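Local coordinates for insecticidal crystal protein Cry7Cal (Bacillus thuringiensis, PDB 5ZI1) that acts as a three-domain insecticidal toxin active against locusts, probably binding gut receptors and opening pores in the cell membrane, at residues D353-Y358 with R377-N382; Q294-I299 with F347-K352. One frame throughout, in Å; residues are numbered along the deposited sequence.

How the contacts relate
Both contacts belong to the middle domain of the toxin, a prism of antiparallel sheets, and the chain visits them one after the other. From the N-terminal side, strand 294-306 leads off, strands 312-324 and 331-336 follow, and strand 343-348 returns beside the first; contact 2 closes that excursion. The chain then turns at once into strand 352-365, and contact 1 closes the hairpin with strand 369-382 in the next sheet. The two are in series, neither nested nor crossed. Their centres lie about 11 Å apart, and between the sheets L378 packs on F347 and L349, with I354 also on L349.

Contact 1: D353-Y358 with R377-N382; sequences DIYQTY and RLYGIN
I354 and L378 meet on one face of the hairpin, CG2 of I354 lying 3.9 Å from CB of L378. The T357 side chain lies beside that of L378, pointing the same way, and sets its CG2 3.6 Å from the leucine CD2, while I354 CD1 lies over the backbone of G380. On the other face the tyrosines do most of the packing. From the bulge Y355, its CG between its own N and carbonyl carbon (chi1 60°), offers a ring face to Y379 CB, a CH-pi contact 4.0 Å from the ring centroid. This lies at a classic beta bulge: Y355 and Q356 both face Y379, with Y355 N bonded to Y379 O and Y379 N to Q356 O. The extended Q356 chain carries NE2 over the centre of the Y379 ring, 3.1 Å above its plane, with the amide turned 76° from it.

Farther out, the R377 guanidinium lies nearly parallel to the Y358 ring, 13° between planes, and Y358 CD2 lies over one face of the guanidinium, displaced toward its rim. R377 NH2 donates to Y379 OH at 3.2 Å, close to the guanidinium plane, which helps fix its rotation.

Y379 OH has a second partner in Y407 OH, and Q356 OE1 accepts a hydrogen bond from S409 OG. Strand 387-393 flanks 377-382, strand 404-407 flanks 353-358, and L450 and W452 of strand 448-454 pack on T357.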
loop_
_atom_site.group_PDB
_atom_site.type_symbol
_atom_site.label_atom_id
_atom_site.label_comp_id
_atom_site.label_asym_id
_atom_site.label_seq_id
_atom_site.Cartn_x
_atom_site.Cartn_y
_atom_site.Cartn_z
ATOM N N ASP A 353 -0.573 -0.064 18.139
ATOM C CA ASP A 353 0.117 -0.431 16.913
ATOM C C ASP A 353 1.175 -1.450 17.292
ATOM O O ASP A 353 2.168 -1.104 17.933
ATOM C CB ASP A 353 0.770 0.765 16.231
ATOM C CG ASP A 353 -0.176 1.520 15.360
ATOM O OD1 ASP A 353 -1.342 1.071 15.187
ATOM O OD2 ASP A 353 0.269 2.568 14.852
ATOM N N ILE A 354 0.961 -2.701 16.898
ATOM C CA ILE A 354 2.015 -3.704 16.956
ATOM C C ILE A 354 2.906 -3.483 15.742
ATOM O O ILE A 354 2.514 -3.787 14.615
ATOM C CB ILE A 354 1.450 -5.124 16.970
ATOM C CG1 ILE A 354 0.421 -5.262 18.094
ATOM C CG2 ILE A 354 2.619 -6.160 17.042
ATOM C CD1 ILE A 354 0.989 -4.962 19.494
ATOM N N TYR A 355 4.103 -2.950 15.976
ATOM C CA TYR A 355 5.066 -2.617 14.942
ATOM C C TYR A 355 6.129 -3.690 14.727
ATOM O O TYR A 355 6.956 -3.542 13.817
ATOM C CB TYR A 355 5.749 -1.291 15.294
ATOM C CG TYR A 355 6.505 -1.325 16.618
ATOM C CD1 TYR A 355 7.813 -1.801 16.680
ATOM C CD2 TYR A 355 5.912 -0.883 17.804
ATOM C CE1 TYR A 355 8.510 -1.848 17.876
ATOM C CE2 TYR A 355 6.610 -0.918 19.007
ATOM C CZ TYR A 355 7.911 -1.409 19.031
ATOM O OH TYR A 355 8.625 -1.446 20.202
ATOM N N GLN A 356 6.143 -4.755 15.530
ATOM C CA GLN A 356 7.171 -5.782 15.385
ATOM C C GLN A 356 6.713 -7.065 16.054
ATOM O O GLN A 356 6.017 -7.028 17.070
ATOM C CB GLN A 356 8.498 -5.327 15.996
ATOM C CG GLN A 356 9.627 -6.285 15.764
ATOM C CD GLN A 356 10.914 -5.842 16.421
ATOM O OE1 GLN A 356 11.901 -5.575 15.732
ATOM N NE2 GLN A 356 10.921 -5.777 17.756
ATOM N N THR A 357 7.117 -8.199 15.483
ATOM C CA THR A 357 6.903 -9.501 16.105
ATOM C C THR A 357 8.201 -10.293 16.090
ATOM O O THR A 357 9.097 -10.052 15.275
ATOM C CB THR A 357 5.799 -10.321 15.409
ATOM O OG1 THR A 357 6.184 -10.593 14.055
ATOM C CG2 THR A 357 4.470 -9.556 15.407
ATOM N N TYR A 358 8.296 -11.237 17.031
ATOM C CA TYR A 358 9.403 -12.177 17.142
ATOM C C TYR A 358 8.791 -13.550 17.329
ATOM O O TYR A 358 7.843 -13.703 18.109
ATOM C CB TYR A 358 10.335 -11.821 18.309
ATOM C CG TYR A 358 11.371 -12.889 18.672
ATOM C CD1 TYR A 358 12.529 -13.063 17.913
ATOM C CD2 TYR A 358 11.183 -13.717 19.772
ATOM C CE1 TYR A 358 13.456 -14.027 18.225
ATOM C CE2 TYR A 358 12.124 -14.691 20.110
ATOM C CZ TYR A 358 13.254 -14.836 19.335
ATOM O OH TYR A 358 14.179 -15.793 19.673
ATOM N N ARG A 377 6.161 -13.220 20.270
ATOM C CA ARG A 377 6.253 -12.008 21.076
ATOM C C ARG A 377 5.866 -10.804 20.218
ATOM O O ARG A 377 6.396 -10.630 19.114
ATOM C CB ARG A 377 7.680 -11.864 21.619
ATOM C CG ARG A 377 7.964 -10.669 22.500
ATOM C CD ARG A 377 9.465 -10.510 22.678
ATOM N NE ARG A 377 10.061 -11.752 23.147
ATOM C CZ ARG A 377 11.239 -12.228 22.744
ATOM N NH1 ARG A 377 11.683 -13.369 23.248
ATOM N NH2 ARG A 377 11.969 -11.576 21.846
ATOM N N LEU A 378 4.953 -9.980 20.722
ATOM C CA LEU A 378 4.505 -8.783 20.026
ATOM C C LEU A 378 5.064 -7.538 20.695
ATOM O O LEU A 378 5.102 -7.448 21.927
ATOM C CB LEU A 378 2.976 -8.680 19.991
ATOM C CG LEU A 378 2.095 -9.836 19.519
ATOM C CD1 LEU A 378 0.731 -9.290 19.124
ATOM C CD2 LEU A 378 2.731 -10.579 18.382
ATOM N N TYR A 379 5.481 -6.576 19.876
ATOM C CA TYR A 379 5.945 -5.268 20.326
ATOM C C TYR A 379 4.936 -4.210 19.893
ATOM O O TYR A 379 4.657 -4.067 18.690
ATOM C CB TYR A 379 7.315 -4.936 19.744
ATOM C CG TYR A 379 8.436 -5.891 20.081
ATOM C CD1 TYR A 379 8.516 -7.147 19.480
ATOM C CD2 TYR A 379 9.450 -5.517 20.956
ATOM C CE1 TYR A 379 9.558 -8.016 19.763
ATOM C CE2 TYR A 379 10.506 -6.389 21.250
ATOM C CZ TYR A 379 10.554 -7.635 20.653
ATOM O OH TYR A 379 11.598 -8.507 20.935
ATOM N N GLY A 380 4.432 -3.438 20.859
ATOM C CA GLY A 380 3.360 -2.504 20.599
ATOM C C GLY A 380 3.648 -1.118 21.142
ATOM O O GLY A 380 4.525 -0.917 21.980
ATOM N N ILE A 381 2.880 -0.151 20.645
ATOM C CA ILE A 381 2.947 1.223 21.135
ATOM C C ILE A 381 1.556 1.809 21.029
ATOM O O ILE A 381 0.868 1.611 20.024
ATOM C CB ILE A 381 3.979 2.068 20.350
ATOM C CG1 ILE A 381 4.139 3.448 21.000
ATOM C CG2 ILE A 381 3.608 2.173 18.835
ATOM C CD1 ILE A 381 5.200 4.342 20.359
ATOM N N ASN A 382 1.119 2.514 22.057
ATOM C CA ASN A 382 -0.251 3.011 22.035
ATOM C C ASN A 382 -0.266 4.519 21.826
ATOM O O ASN A 382 0.777 5.173 21.756
ATOM C CB ASN A 382 -1.023 2.594 23.301
ATOM C CG ASN A 382 -0.632 3.381 24.563
ATOM O OD1 ASN A 382 0.172 4.319 24.539
ATOM N ND2 ASN A 382 -1.230 2.986 25.687
#

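Contact 2: Q294-I299 with F347-K352; sequences QWLTKI and FDLLSK
L349 pushes its side chain against L296 and I299, which together make the apolar side of this pairing. Strands 294-306 and 343-348 are first and fourth in a sheet of order 3-2-1-4, a Greek key, so the contact is where the key's last strand comes back to its first. L349 CD1, anti to its CA (chi2 -176°), does the touching: it sits 3.9 Å from L296 CD2, whose side chain runs alongside it, and 3.8 Å from I299 CD1, which it meets at a slant. F347 CD1 packs against I299 CB on the same side. On the other side K298 and D348 lie next to each other, yet only the aliphatic part is close, K298 CG being 3.7 Å from D348 OD2; K298 NZ stays 6.0 Å from that oxygen.

The backbone holds these side chains in place. I299 and F347 exchange two hydrogen bonds, and beyond them the ladder gives way to a fork: T297 O accepts from L349 N at 2.9 Å and from L350 N at 3.2 Å, both donors arriving from the same face of its carbonyl plane, L349 N well above it.

Outside this pair, T297 and K298 form a classic bulge in strand 294-306, both facing V321 of strand 312-324, and L432 of strand 430-437 covers L296 and I299. The chain leaves through a type II turn, L349 to K352, with S351 at a positive phi of 85°; K352 N closes the turn on L349 O, while K352 NZ reaches back to D348 O. One water links the segments, 2.6 Å from L296 O and 2.7 Å from K352 O, hydrogen-bonded to both.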
loop_
_atom_site.group_PDB
_atom_site.type_symbol
_atom_site.label_atom_id
_atom_site.label_comp_id
_atom_site.label_asym_id
_atom_site.label_seq_id
_atom_site.Cartn_x
_atom_site.Cartn_y
_atom_site.Cartn_z
ATOM N N GLN A 294 -9.819 -2.987 8.489
ATOM C CA GLN A 294 -10.054 -3.648 9.771
ATOM C C GLN A 294 -8.873 -3.479 10.714
ATOM O O GLN A 294 -7.716 -3.665 10.325
ATOM C CB GLN A 294 -10.324 -5.148 9.603
ATOM C CG GLN A 294 -11.567 -5.503 8.836
ATOM C CD GLN A 294 -11.766 -7.013 8.726
ATOM O OE1 GLN A 294 -12.417 -7.619 9.562
ATOM N NE2 GLN A 294 -11.207 -7.618 7.689
ATOM N N TRP A 295 -9.175 -3.152 11.967
ATOM C CA TRP A 295 -8.170 -2.926 12.997
ATOM C C TRP A 295 -8.122 -4.151 13.896
ATOM O O TRP A 295 -9.166 -4.611 14.368
ATOM C CB TRP A 295 -8.490 -1.675 13.813
ATOM C CG TRP A 295 -8.666 -0.487 12.935
ATOM C CD1 TRP A 295 -9.795 -0.127 12.253
ATOM C CD2 TRP A 295 -7.663 0.472 12.592
ATOM N NE1 TRP A 295 -9.559 1.014 11.530
ATOM C CE2 TRP A 295 -8.258 1.399 11.716
ATOM C CE3 TRP A 295 -6.320 0.635 12.942
ATOM C CZ2 TRP A 295 -7.557 2.481 11.189
ATOM C CZ3 TRP A 295 -5.630 1.706 12.437
ATOM C CH2 TRP A 295 -6.248 2.621 11.559
ATOM N N LEU A 296 -6.925 -4.693 14.102
ATOM C CA LEU A 296 -6.792 -5.909 14.898
ATOM C C LEU A 296 -6.961 -5.561 16.369
ATOM O O LEU A 296 -6.220 -4.733 16.903
ATOM C CB LEU A 296 -5.437 -6.553 14.646
ATOM C CG LEU A 296 -5.212 -7.919 15.278
ATOM C CD1 LEU A 296 -6.333 -8.846 14.895
ATOM C CD2 LEU A 296 -3.869 -8.484 14.829
ATOM N N THR A 297 -7.936 -6.175 17.033
ATOM C CA THR A 297 -8.116 -5.889 18.451
ATOM C C THR A 297 -7.793 -7.060 19.377
ATOM O O THR A 297 -7.613 -6.835 20.576
ATOM C CB THR A 297 -9.551 -5.415 18.720
ATOM O OG1 THR A 297 -10.461 -6.497 18.486
ATOM C CG2 THR A 297 -9.922 -4.267 17.766
ATOM N N LYS A 298 -7.694 -8.288 18.868
ATOM C CA LYS A 298 -7.417 -9.435 19.736
ATOM C C LYS A 298 -6.855 -10.586 18.912
ATOM O O LYS A 298 -7.194 -10.741 17.743
ATOM C CB LYS A 298 -8.682 -9.897 20.476
ATOM C CG LYS A 298 -8.781 -9.447 21.930
ATOM C CD LYS A 298 -10.231 -9.381 22.414
ATOM C CE LYS A 298 -10.975 -10.708 22.246
ATOM N NZ LYS A 298 -12.465 -10.496 22.212
ATOM N N ILE A 299 -5.998 -11.395 19.537
ATOM C CA ILE A 299 -5.564 -12.672 18.977
ATOM C C ILE A 299 -5.611 -13.718 20.077
ATOM O O ILE A 299 -5.042 -13.518 21.156
ATOM C CB ILE A 299 -4.137 -12.634 18.404
ATOM C CG1 ILE A 299 -3.926 -11.489 17.434
ATOM C CG2 ILE A 299 -3.817 -13.964 17.733
ATOM C CD1 ILE A 299 -2.474 -11.302 17.080
ATOM N N PHE A 347 -3.758 -12.151 23.231
ATOM C CA PHE A 347 -3.194 -10.816 23.122
ATOM C C PHE A 347 -4.343 -9.819 22.993
ATOM O O PHE A 347 -5.215 -9.987 22.135
ATOM C CB PHE A 347 -2.275 -10.700 21.909
ATOM C CG PHE A 347 -1.138 -11.713 21.841
ATOM C CD1 PHE A 347 -1.323 -12.955 21.257
ATOM C CD2 PHE A 347 0.139 -11.365 22.254
ATOM C CE1 PHE A 347 -0.256 -13.863 21.137
ATOM C CE2 PHE A 347 1.208 -12.256 22.129
ATOM C CZ PHE A 347 1.010 -13.506 21.563
ATOM N N ASP A 348 -4.350 -8.783 23.835
ATOM C CA ASP A 348 -5.350 -7.717 23.752
ATOM C C ASP A 348 -4.700 -6.529 23.060
ATOM O O ASP A 348 -3.836 -5.862 23.639
ATOM C CB ASP A 348 -5.873 -7.344 25.135
ATOM C CG ASP A 348 -6.524 -8.527 25.847
ATOM O OD1 ASP A 348 -5.925 -9.031 26.841
ATOM O OD2 ASP A 348 -7.638 -8.936 25.439
ATOM N N LEU A 349 -5.102 -6.273 21.815
ATOM C CA LEU A 349 -4.385 -5.333 20.962
ATOM C C LEU A 349 -5.153 -4.056 20.624
ATOM O O LEU A 349 -4.556 -3.152 20.021
ATOM C CB LEU A 349 -3.957 -6.023 19.666
ATOM C CG LEU A 349 -3.236 -7.349 19.890
ATOM C CD1 LEU A 349 -2.781 -7.863 18.558
ATOM C CD2 LEU A 349 -2.058 -7.204 20.842
ATOM N N LEU A 350 -6.430 -3.937 20.999
ATOM C CA LEU A 350 -7.119 -2.652 20.878
ATOM C C LEU A 350 -6.235 -1.535 21.424
ATOM O O LEU A 350 -5.602 -1.687 22.472
ATOM C CB LEU A 350 -8.450 -2.698 21.630
ATOM C CG LEU A 350 -9.231 -1.382 21.711
ATOM C CD1 LEU A 350 -9.650 -0.900 20.316
ATOM C CD2 LEU A 350 -10.437 -1.455 22.637
ATOM N N SER A 351 -6.126 -0.452 20.659
ATOM C CA SER A 351 -5.406 0.795 20.949
ATOM C C SER A 351 -3.930 0.719 20.595
ATOM O O SER A 351 -3.245 1.747 20.697
ATOM C CB SER A 351 -5.442 1.254 22.422
ATOM O OG SER A 351 -4.955 0.260 23.322
ATOM N N LYS A 352 -3.391 -0.446 20.254
ATOM C CA LYS A 352 -1.959 -0.602 20.052
ATOM C C LYS A 352 -1.622 -0.752 18.576
ATOM O O LYS A 352 -2.279 -1.506 17.854
ATOM C CB LYS A 352 -1.434 -1.827 20.799
ATOM C CG LYS A 352 -1.643 -1.777 22.304
ATOM C CD LYS A 352 -1.006 -2.986 22.976
ATOM C CE LYS A 352 -1.117 -2.916 24.501
ATOM N NZ LYS A 352 -2.273 -3.719 24.983
HETATM O O HOH W 1 -4.011 -3.456 17.020
#